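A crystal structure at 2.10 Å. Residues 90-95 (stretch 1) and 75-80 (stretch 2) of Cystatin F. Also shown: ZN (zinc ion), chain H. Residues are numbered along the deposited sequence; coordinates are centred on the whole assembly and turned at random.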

# COMPACT_ATOMS: atom_id res chain seq x y z
N ASP A 90 0.79 -12.77 -27.28
CA ASP A 90 0.31 -13.71 -28.30
C ASP A 90 -0.37 -14.96 -27.73
O ASP A 90 -0.72 -15.87 -28.48
CB ASP A 90 1.44 -14.09 -29.25
CG ASP A 90 1.90 -12.93 -30.10
OD1 ASP A 90 1.07 -12.07 -30.50
OD2 ASP A 90 3.11 -12.86 -30.38
N CYS A 91 -0.58 -15.00 -26.42
CA CYS A 91 -1.29 -16.12 -25.79
C CYS A 91 -2.77 -15.82 -25.60
O CYS A 91 -3.13 -14.75 -25.14
CB CYS A 91 -0.65 -16.49 -24.44
SG CYS A 91 1.07 -17.08 -24.63
N ASP A 92 -3.62 -16.78 -25.98
CA ASP A 92 -5.07 -16.67 -25.77
C ASP A 92 -5.49 -17.54 -24.58
O ASP A 92 -4.78 -18.47 -24.20
CB ASP A 92 -5.83 -17.06 -27.05
CG ASP A 92 -5.60 -16.08 -28.23
OD1 ASP A 92 -5.65 -14.84 -28.05
OD2 ASP A 92 -5.41 -16.56 -29.36
N PHE A 93 -6.65 -17.24 -23.99
CA PHE A 93 -7.10 -17.99 -22.82
C PHE A 93 -7.63 -19.39 -23.15
O PHE A 93 -8.12 -19.64 -24.25
CB PHE A 93 -8.13 -17.19 -22.01
CG PHE A 93 -7.57 -15.92 -21.42
CD1 PHE A 93 -6.74 -15.96 -20.31
CD2 PHE A 93 -7.88 -14.69 -21.99
CE1 PHE A 93 -6.23 -14.79 -19.77
CE2 PHE A 93 -7.37 -13.51 -21.45
CZ PHE A 93 -6.54 -13.56 -20.35
N GLN A 94 -7.51 -20.30 -22.18
CA GLN A 94 -8.01 -21.67 -22.30
C GLN A 94 -9.48 -21.69 -22.71
O GLN A 94 -10.29 -20.94 -22.17
CB GLN A 94 -7.85 -22.41 -20.97
CG GLN A 94 -6.43 -22.85 -20.66
CD GLN A 94 -5.98 -24.06 -21.47
OE1 GLN A 94 -6.79 -24.79 -22.04
NE2 GLN A 94 -4.67 -24.29 -21.52
N THR A 95 -9.79 -22.56 -23.67
CA THR A 95 -11.15 -22.80 -24.14
C THR A 95 -11.73 -24.00 -23.38
O THR A 95 -12.83 -23.92 -22.82
CB THR A 95 -11.17 -23.05 -25.67
OG1 THR A 95 -10.65 -21.90 -26.35
CG2 THR A 95 -12.58 -23.35 -26.18
ZN ZN H . -5.54 -14.68 -30.06
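Stretch 2, residues 75-80: IGRTTC

Stretch 2 comes in as part of a β-strand that begins earlier in the chain, and the chain then turns a corner at Thr 79 and Cys 80. Stretch 1 between Cys 91 and Gln 94 is also extended, though it belongs to no regular strand. The end-to-end directions of the touching parts lie 116° apart, a figure that takes in the corner, and the backbones pair only briefly, in a single β bridge where the CA atoms of Phe 93 and Thr 78 are 4.0 Å apart.

Two backbone hydrogen bonds flank this pair. Gln 94 N donates to Arg 77 O at 3.0 Å in an almost perfectly linear bond, and Thr 79 N donates to Asp 92 O at 3.1 Å. A third bond uses a side chain: Gln 94 NE2 reaches Thr 78 O at 3.0 Å. The length and terminal amide of glutamine suit this role, since its CB points sideways while its end comes nearer to the strand. Within stretch 2, Cys 80 N donates to Thr 78 OG1 at 3.3 Å, a bond that spans the corner.

The covalent tie is the disulfide between Cys 91 SG and Cys 80 SG, 2.1 Å long with a chi3 of -102°. Both CA-to-CB bonds point toward the opposing stretch, which brings the sulfurs together across CA atoms 5.9 Å apart.

Packing completes the contact. Phe 93 turns its ring edge to the carbonyl oxygens of Gly 76 and Arg 77, with CE1 3.4 Å from Gly 76 O; glycine suits the spot, because a CB there would lie a tight 3.2 Å from Phe 93 CD1. The CG atoms of Gln 94 and Arg 77 approach to 3.9 Å. Asp 92 directs its CB away, leaving its carboxylate free to chelate zinc through OD1 and OD2, each 2.0 Å from ZN.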

# COMPACT_ATOMS: atom_id res chain seq x y z
N ILE A 75 -6.76 -12.70 -13.38
CA ILE A 75 -5.83 -13.42 -14.26
C ILE A 75 -6.43 -14.76 -14.65
O ILE A 75 -7.20 -15.34 -13.89
CB ILE A 75 -4.45 -13.60 -13.61
CG1 ILE A 75 -4.53 -14.49 -12.36
CG2 ILE A 75 -3.83 -12.23 -13.27
CD1 ILE A 75 -3.17 -14.93 -11.85
N GLY A 76 -6.09 -15.23 -15.85
CA GLY A 76 -6.64 -16.48 -16.36
C GLY A 76 -5.61 -17.35 -17.04
O GLY A 76 -4.64 -16.85 -17.62
N ARG A 77 -5.81 -18.67 -16.96
CA ARG A 77 -4.90 -19.62 -17.59
C ARG A 77 -5.00 -19.53 -19.11
O ARG A 77 -6.10 -19.49 -19.67
CB ARG A 77 -5.17 -21.04 -17.11
CG ARG A 77 -4.13 -22.04 -17.60
CD ARG A 77 -4.45 -23.48 -17.21
NE ARG A 77 -4.06 -23.80 -15.84
CZ ARG A 77 -4.87 -24.33 -14.93
NH1 ARG A 77 -6.14 -24.62 -15.23
NH2 ARG A 77 -4.42 -24.59 -13.71
N THR A 78 -3.84 -19.46 -19.78
CA THR A 78 -3.78 -19.46 -21.24
C THR A 78 -3.42 -20.85 -21.77
O THR A 78 -3.17 -21.78 -21.00
CB THR A 78 -2.74 -18.44 -21.78
OG1 THR A 78 -1.41 -18.90 -21.48
CG2 THR A 78 -2.94 -17.07 -21.18
N THR A 79 -3.38 -20.97 -23.10
CA THR A 79 -3.04 -22.23 -23.76
C THR A 79 -1.54 -22.33 -24.06
O THR A 79 -1.09 -23.25 -24.75
CB THR A 79 -3.82 -22.42 -25.08
OG1 THR A 79 -3.50 -21.35 -25.97
CG2 THR A 79 -5.33 -22.44 -24.83
N CYS A 80 -0.76 -21.37 -23.56
CA CYS A 80 0.68 -21.35 -23.76
C CYS A 80 1.38 -22.01 -22.61
O CYS A 80 1.20 -21.62 -21.47
CB CYS A 80 1.20 -19.92 -23.84
SG CYS A 80 0.89 -19.00 -25.33
O HOH W 1 -4.44 -13.02 -29.10